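Local coordinates for putative uncharacterized protein (Coprinopsis cinerea, PDB 3W9A) that probably hydrolyses beta-glucan polysaccharides, as a fungal glycoside hydrolase of family 131 whose catalytic domain is a beta-jelly roll, at residues G90-N104 with F151-F165. Sequence-based numbering, arbitrary orientation.
Sequences GQGNLFYHFSIKRTN and FTADTWFNFAYDIDF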
loop_
_atom_site.group_PDB
_atom_site.type_symbol
_atom_site.label_atom_id
_atom_site.label_comp_id
_atom_site.label_asym_id
_atom_site.label_seq_id
_atom_site.Cartn_x
_atom_site.Cartn_y
_atom_site.Cartn_z
ATOM N N GLY A 90 -3.080 12.120 10.781
ATOM C CA GLY A 90 -2.558 13.255 10.066
ATOM C C GLY A 90 -2.083 14.398 10.946
ATOM O O GLY A 90 -2.109 15.554 10.528
ATOM N N GLN A 91 -1.638 14.073 12.154
ATOM C CA GLN A 91 -0.932 15.035 12.998
ATOM C C GLN A 91 0.418 14.488 13.439
ATOM O O GLN A 91 0.603 13.276 13.558
ATOM C CB GLN A 91 -1.768 15.385 14.223
ATOM C CG GLN A 91 -1.863 14.274 15.241
ATOM C CD GLN A 91 -2.743 14.629 16.409
ATOM O OE1 GLN A 91 -3.257 13.750 17.120
ATOM N NE2 GLN A 91 -2.907 15.903 16.630
ATOM N N GLY A 92 1.353 15.393 13.709
ATOM C CA GLY A 92 2.673 15.023 14.168
ATOM C C GLY A 92 3.479 14.366 13.076
ATOM O O GLY A 92 3.238 14.601 11.895
ATOM N N ASN A 93 4.433 13.542 13.483
ATOM C CA ASN A 93 5.269 12.785 12.568
ATOM C C ASN A 93 4.879 11.314 12.647
ATOM O O ASN A 93 5.019 10.679 13.683
ATOM C CB ASN A 93 6.750 13.015 12.924
ATOM C CG ASN A 93 7.710 12.234 12.048
ATOM O OD1 ASN A 93 7.426 11.917 10.891
ATOM N ND2 ASN A 93 8.879 11.958 12.590
ATOM N N LEU A 94 4.344 10.781 11.554
ATOM C CA LEU A 94 3.862 9.397 11.524
ATOM C C LEU A 94 4.510 8.648 10.390
ATOM O O LEU A 94 4.915 9.228 9.395
ATOM C CB LEU A 94 2.326 9.324 11.346
ATOM C CG LEU A 94 1.477 10.036 12.402
ATOM C CD1 LEU A 94 -0.001 9.992 12.075
ATOM C CD2 LEU A 94 1.741 9.442 13.785
ATOM N N PHE A 95 4.558 7.339 10.547
ATOM C CA PHE A 95 5.254 6.475 9.615
ATOM C C PHE A 95 4.269 5.468 9.090
ATOM O O PHE A 95 3.692 4.684 9.852
ATOM C CB PHE A 95 6.441 5.806 10.311
ATOM C CG PHE A 95 7.457 6.793 10.812
ATOM C CD1 PHE A 95 7.301 7.416 12.045
ATOM C CD2 PHE A 95 8.552 7.141 10.023
ATOM C CE1 PHE A 95 8.238 8.340 12.486
ATOM C CE2 PHE A 95 9.485 8.066 10.466
ATOM C CZ PHE A 95 9.330 8.659 11.698
ATOM N N TYR A 96 4.058 5.519 7.784
ATOM C CA TYR A 96 3.070 4.665 7.155
ATOM C C TYR A 96 3.826 3.495 6.546
ATOM O O TYR A 96 4.504 3.664 5.518
ATOM C CB TYR A 96 2.320 5.422 6.064
ATOM C CG TYR A 96 1.192 6.332 6.495
ATOM C CD1 TYR A 96 1.374 7.310 7.457
ATOM C CD2 TYR A 96 -0.077 6.216 5.900
ATOM C CE1 TYR A 96 0.333 8.154 7.824
ATOM C CE2 TYR A 96 -1.112 7.050 6.254
ATOM C CZ TYR A 96 -0.908 8.026 7.210
ATOM O OH TYR A 96 -1.965 8.849 7.545
ATOM N N HIS A 97 3.717 2.333 7.176
ATOM C CA HIS A 97 4.486 1.157 6.746
ATOM C C HIS A 97 3.688 0.247 5.832
ATOM O O HIS A 97 2.471 0.047 6.019
ATOM C CB HIS A 97 4.891 0.302 7.931
ATOM C CG HIS A 97 5.939 0.900 8.804
ATOM N ND1 HIS A 97 7.237 0.446 8.813
ATOM C CD2 HIS A 97 5.877 1.885 9.730
ATOM C CE1 HIS A 97 7.934 1.133 9.701
ATOM N NE2 HIS A 97 7.137 2.020 10.263
ATOM N N PHE A 98 4.383 -0.338 4.873
ATOM C CA PHE A 98 3.847 -1.439 4.090
ATOM C C PHE A 98 4.978 -2.101 3.332
ATOM O O PHE A 98 6.066 -1.515 3.163
ATOM C CB PHE A 98 2.783 -0.974 3.088
ATOM C CG PHE A 98 3.276 0.052 2.110
ATOM C CD1 PHE A 98 3.681 -0.323 0.830
ATOM C CD2 PHE A 98 3.341 1.393 2.470
ATOM C CE1 PHE A 98 4.160 0.617 -0.059
ATOM C CE2 PHE A 98 3.823 2.338 1.578
ATOM C CZ PHE A 98 4.222 1.947 0.312
ATOM N N SER A 99 4.697 -3.313 2.862
ATOM C CA SER A 99 5.574 -4.060 1.970
ATOM C C SER A 99 4.775 -4.519 0.772
ATOM O O SER A 99 3.652 -4.998 0.915
ATOM C CB SER A 99 6.160 -5.305 2.663
ATOM O OG SER A 99 6.788 -4.972 3.894
ATOM N N ILE A 100 5.389 -4.430 -0.396
ATOM C CA ILE A 100 4.726 -4.734 -1.630
ATOM C C ILE A 100 5.617 -5.591 -2.553
ATOM O O ILE A 100 6.858 -5.523 -2.515
ATOM C CB ILE A 100 4.263 -3.410 -2.279
ATOM C CG1 ILE A 100 3.344 -3.656 -3.470
ATOM C CG2 ILE A 100 5.433 -2.553 -2.713
ATOM C CD1 ILE A 100 2.461 -2.468 -3.795
ATOM N N LYS A 101 4.978 -6.441 -3.345
ATOM C CA LYS A 101 5.685 -7.160 -4.400
ATOM C C LYS A 101 4.766 -7.556 -5.527
ATOM O O LYS A 101 3.529 -7.486 -5.414
ATOM C CB LYS A 101 6.349 -8.425 -3.869
ATOM C CG LYS A 101 5.389 -9.582 -3.622
ATOM C CD LYS A 101 6.063 -10.929 -3.812
ATOM C CE LYS A 101 5.059 -12.052 -3.688
ATOM N NZ LYS A 101 5.740 -13.373 -3.708
ATOM N N ARG A 102 5.403 -8.003 -6.606
ATOM C CA ARG A 102 4.717 -8.649 -7.718
ATOM C C ARG A 102 5.341 -10.012 -7.952
ATOM O O ARG A 102 6.403 -10.309 -7.403
ATOM C CB ARG A 102 4.825 -7.797 -8.982
ATOM C CG ARG A 102 6.235 -7.608 -9.523
ATOM C CD ARG A 102 6.148 -7.196 -10.980
ATOM N NE ARG A 102 7.405 -7.325 -11.687
ATOM C CZ ARG A 102 7.717 -8.318 -12.523
ATOM N NH1 ARG A 102 6.883 -9.329 -12.746
ATOM N NH2 ARG A 102 8.893 -8.299 -13.141
ATOM N N THR A 103 4.678 -10.840 -8.751
ATOM C CA THR A 103 5.281 -12.087 -9.242
ATOM C C THR A 103 5.328 -12.025 -10.757
ATOM O O THR A 103 5.093 -10.971 -11.358
ATOM C CB THR A 103 4.498 -13.335 -8.774
ATOM O OG1 THR A 103 3.199 -13.387 -9.391
ATOM C CG2 THR A 103 4.346 -13.348 -7.256
ATOM N N ASN A 104 5.647 -13.151 -11.376
ATOM C CA ASN A 104 5.546 -13.278 -12.815
ATOM C C ASN A 104 4.126 -13.571 -13.283
ATOM O O ASN A 104 3.791 -13.343 -14.443
ATOM C CB ASN A 104 6.509 -14.352 -13.284
ATOM C CG ASN A 104 7.933 -13.841 -13.388
ATOM O OD1 ASN A 104 8.172 -12.647 -13.599
ATOM N ND2 ASN A 104 8.874 -14.735 -13.269
ATOM N N PHE A 151 11.362 -2.998 -10.549
ATOM C CA PHE A 151 10.330 -3.760 -9.839
ATOM C C PHE A 151 10.543 -5.266 -10.111
ATOM O O PHE A 151 9.817 -5.895 -10.882
ATOM C CB PHE A 151 8.932 -3.268 -10.260
ATOM C CG PHE A 151 7.799 -3.721 -9.358
ATOM C CD1 PHE A 151 6.481 -3.588 -9.780
ATOM C CD2 PHE A 151 8.029 -4.250 -8.101
ATOM C CE1 PHE A 151 5.430 -3.971 -8.963
ATOM C CE2 PHE A 151 6.978 -4.659 -7.297
ATOM C CZ PHE A 151 5.681 -4.512 -7.720
ATOM N N THR A 152 11.557 -5.828 -9.453
ATOM C CA THR A 152 11.961 -7.210 -9.644
ATOM C C THR A 152 10.888 -8.166 -9.136
ATOM O O THR A 152 10.399 -8.009 -8.012
ATOM C CB THR A 152 13.266 -7.514 -8.885
ATOM O OG1 THR A 152 14.220 -6.461 -9.098
ATOM C CG2 THR A 152 13.867 -8.806 -9.369
ATOM N N ALA A 153 10.548 -9.164 -9.954
ATOM C CA ALA A 153 9.592 -10.188 -9.570
ATOM C C ALA A 153 10.056 -10.915 -8.310
ATOM O O ALA A 153 11.235 -11.220 -8.151
ATOM C CB ALA A 153 9.372 -11.189 -10.709
ATOM N N ASP A 154 9.110 -11.144 -7.404
ATOM C CA ASP A 154 9.328 -11.863 -6.138
ATOM C C ASP A 154 10.197 -11.203 -5.070
ATOM O O ASP A 154 10.367 -11.750 -3.993
ATOM C CB ASP A 154 9.749 -13.309 -6.414
ATOM C CG ASP A 154 8.590 -14.127 -6.975
ATOM O OD1 ASP A 154 8.624 -14.453 -8.170
ATOM O OD2 ASP A 154 7.605 -14.373 -6.235
ATOM N N THR A 155 10.702 -10.014 -5.342
ATOM C CA THR A 155 11.399 -9.247 -4.333
ATOM C C THR A 155 10.389 -8.474 -3.481
ATOM O O THR A 155 9.451 -7.883 -4.010
ATOM C CB THR A 155 12.405 -8.313 -5.006
ATOM O OG1 THR A 155 13.332 -9.112 -5.762
ATOM C CG2 THR A 155 13.142 -7.503 -3.986
ATOM N N TRP A 156 10.548 -8.509 -2.162
ATOM C CA TRP A 156 9.605 -7.816 -1.284
ATOM C C TRP A 156 10.182 -6.453 -1.017
ATOM O O TRP A 156 11.272 -6.343 -0.496
ATOM C CB TRP A 156 9.342 -8.581 0.017
ATOM C CG TRP A 156 8.210 -9.542 -0.081
ATOM C CD1 TRP A 156 8.279 -10.915 -0.262
ATOM C CD2 TRP A 156 6.811 -9.219 -0.028
ATOM N NE1 TRP A 156 7.011 -11.439 -0.307
ATOM C CE2 TRP A 156 6.095 -10.426 -0.175
ATOM C CE3 TRP A 156 6.093 -8.018 0.120
ATOM C CZ2 TRP A 156 4.691 -10.472 -0.171
ATOM C CZ3 TRP A 156 4.692 -8.067 0.137
ATOM C CH2 TRP A 156 4.011 -9.283 -0.007
ATOM N N PHE A 157 9.455 -5.422 -1.425
ATOM C CA PHE A 157 9.872 -4.048 -1.254
ATOM C C PHE A 157 9.175 -3.452 -0.054
ATOM O O PHE A 157 7.934 -3.340 -0.014
ATOM C CB PHE A 157 9.593 -3.266 -2.528
ATOM C CG PHE A 157 10.443 -3.706 -3.684
ATOM C CD1 PHE A 157 11.746 -3.211 -3.836
ATOM C CD2 PHE A 157 9.968 -4.643 -4.601
ATOM C CE1 PHE A 157 12.541 -3.630 -4.891
ATOM C CE2 PHE A 157 10.758 -5.059 -5.664
ATOM C CZ PHE A 157 12.044 -4.552 -5.813
ATOM N N ASN A 158 9.990 -3.117 0.937
ATOM C CA ASN A 158 9.524 -2.561 2.197
ATOM C C ASN A 158 9.592 -1.076 2.095
ATOM O O ASN A 158 10.581 -0.538 1.599
ATOM C CB ASN A 158 10.406 -2.994 3.369
ATOM C CG ASN A 158 10.636 -4.484 3.408
ATOM O OD1 ASN A 158 11.795 -4.960 3.461
ATOM N ND2 ASN A 158 9.549 -5.240 3.403
ATOM N N PHE A 159 8.556 -0.405 2.578
ATOM C CA PHE A 159 8.540 1.046 2.625
ATOM C C PHE A 159 7.971 1.567 3.914
ATOM O O PHE A 159 7.126 0.918 4.567
ATOM C CB PHE A 159 7.693 1.625 1.509
ATOM C CG PHE A 159 8.192 1.309 0.124
ATOM C CD1 PHE A 159 9.230 2.042 -0.438
ATOM C CD2 PHE A 159 7.616 0.304 -0.622
ATOM C CE1 PHE A 159 9.680 1.782 -1.726
ATOM C CE2 PHE A 159 8.055 0.025 -1.906
ATOM C CZ PHE A 159 9.084 0.777 -2.466
ATOM N N ALA A 160 8.425 2.761 4.265
ATOM C CA ALA A 160 7.661 3.627 5.136
ATOM C C ALA A 160 7.704 5.073 4.638
ATOM O O ALA A 160 8.772 5.620 4.291
ATOM C CB ALA A 160 8.123 3.505 6.579
ATOM N N TYR A 161 6.517 5.682 4.569
ATOM C CA TYR A 161 6.391 7.101 4.350
ATOM C C TYR A 161 6.587 7.798 5.705
ATOM O O TYR A 161 5.857 7.566 6.655
ATOM C CB TYR A 161 5.018 7.465 3.777
ATOM C CG TYR A 161 4.599 6.797 2.479
ATOM C CD1 TYR A 161 5.531 6.268 1.577
ATOM C CD2 TYR A 161 3.257 6.729 2.136
ATOM C CE1 TYR A 161 5.131 5.682 0.383
ATOM C CE2 TYR A 161 2.846 6.166 0.943
ATOM C CZ TYR A 161 3.779 5.636 0.065
ATOM O OH TYR A 161 3.344 5.061 -1.118
ATOM N N ASP A 162 7.604 8.641 5.778
ATOM C CA ASP A 162 7.952 9.396 6.972
ATOM C C ASP A 162 7.289 10.739 6.780
ATOM O O ASP A 162 7.838 11.597 6.082
ATOM C CB ASP A 162 9.483 9.530 6.992
ATOM C CG ASP A 162 10.012 10.348 8.154
ATOM O OD1 ASP A 162 9.300 11.227 8.682
ATOM O OD2 ASP A 162 11.179 10.084 8.533
ATOM N N ILE A 163 6.091 10.905 7.345
ATOM C CA ILE A 163 5.272 12.081 7.076
ATOM C C ILE A 163 5.292 13.001 8.296
ATOM O O ILE A 163 4.956 12.581 9.411
ATOM C CB ILE A 163 3.815 11.715 6.703
ATOM C CG1 ILE A 163 3.801 10.738 5.512
ATOM C CG2 ILE A 163 3.030 12.962 6.345
ATOM C CD1 ILE A 163 2.442 10.146 5.192
ATOM N N ASP A 164 5.750 14.232 8.079
ATOM C CA ASP A 164 5.695 15.286 9.096
ATOM C C ASP A 164 4.505 16.155 8.736
ATOM O O ASP A 164 4.576 16.972 7.814
ATOM C CB ASP A 164 6.988 16.097 9.085
ATOM C CG ASP A 164 7.066 17.112 10.219
ATOM O OD1 ASP A 164 8.198 17.471 10.588
ATOM O OD2 ASP A 164 6.023 17.560 10.730
ATOM N N PHE A 165 3.394 15.952 9.443
ATOM C CA PHE A 165 2.150 16.652 9.145
ATOM C C PHE A 165 2.167 18.118 9.633
ATOM O O PHE A 165 1.354 18.909 9.210
ATOM C CB PHE A 165 0.947 15.876 9.732
ATOM C CG PHE A 165 0.691 14.568 9.043
ATOM C CD1 PHE A 165 0.011 14.532 7.832
ATOM C CD2 PHE A 165 1.148 13.375 9.577
ATOM C CE1 PHE A 165 -0.229 13.329 7.177
ATOM C CE2 PHE A 165 0.917 12.175 8.926
ATOM C CZ PHE A 165 0.225 12.149 7.721
HETATM O O HOH W 1 7.860 -1.010 6.116
HETATM O O HOH W 2 5.755 -14.111 -0.768
HETATM O O HOH W 3 8.402 -13.526 -2.616
HETATM O O HOH W 4 8.207 -7.687 -6.465
HETATM O O HOH W 5 6.855 -15.602 -9.908
#
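Lys101 lays its side chain over the indole of Trp156 beside the antiparallel pairing of strands 93-101 and 157-164, and can be followed outward. Its CB lies against Thr155 O; CG, set between backbone N and carbonyl carbon (chi1 76°), sits over the six-membered ring, 3.6 Å from Trp156 CE2, a CH-pi contact; CD lies near NE1 and CE2, CE near CZ2 and NE1. At the tip, NZ forms a salt bridge with Asp154 OD2 whose hydrogen bond is weak (3.3 Å) and donates to two waters, one shared with Trp156 NE1. A long aliphatic chain ending in a charge suits this path.

Next door, arginine suits Arg102: its CG covers one Phe151 face while NE donates to Phe151 O (2.9 Å). Arg102 O receives Asp154 N (2.8 Å), tying down the 152-155 type II turn. A leucine in place of Arg102 would probably leave Phe151 O without the NE donor.

Phe98 turns its edge to the Tyr161 face (planes at 78°), and Phe159 CB lies over one Phe98 face; flat rings suit this buried core, where Leu126 of the other sheet touches all three side chains. Paired backbone bonds from Leu94-Ile163 to Ile100-Phe157 join the strands; the loop end adds another and polar groups on aliphatic stems.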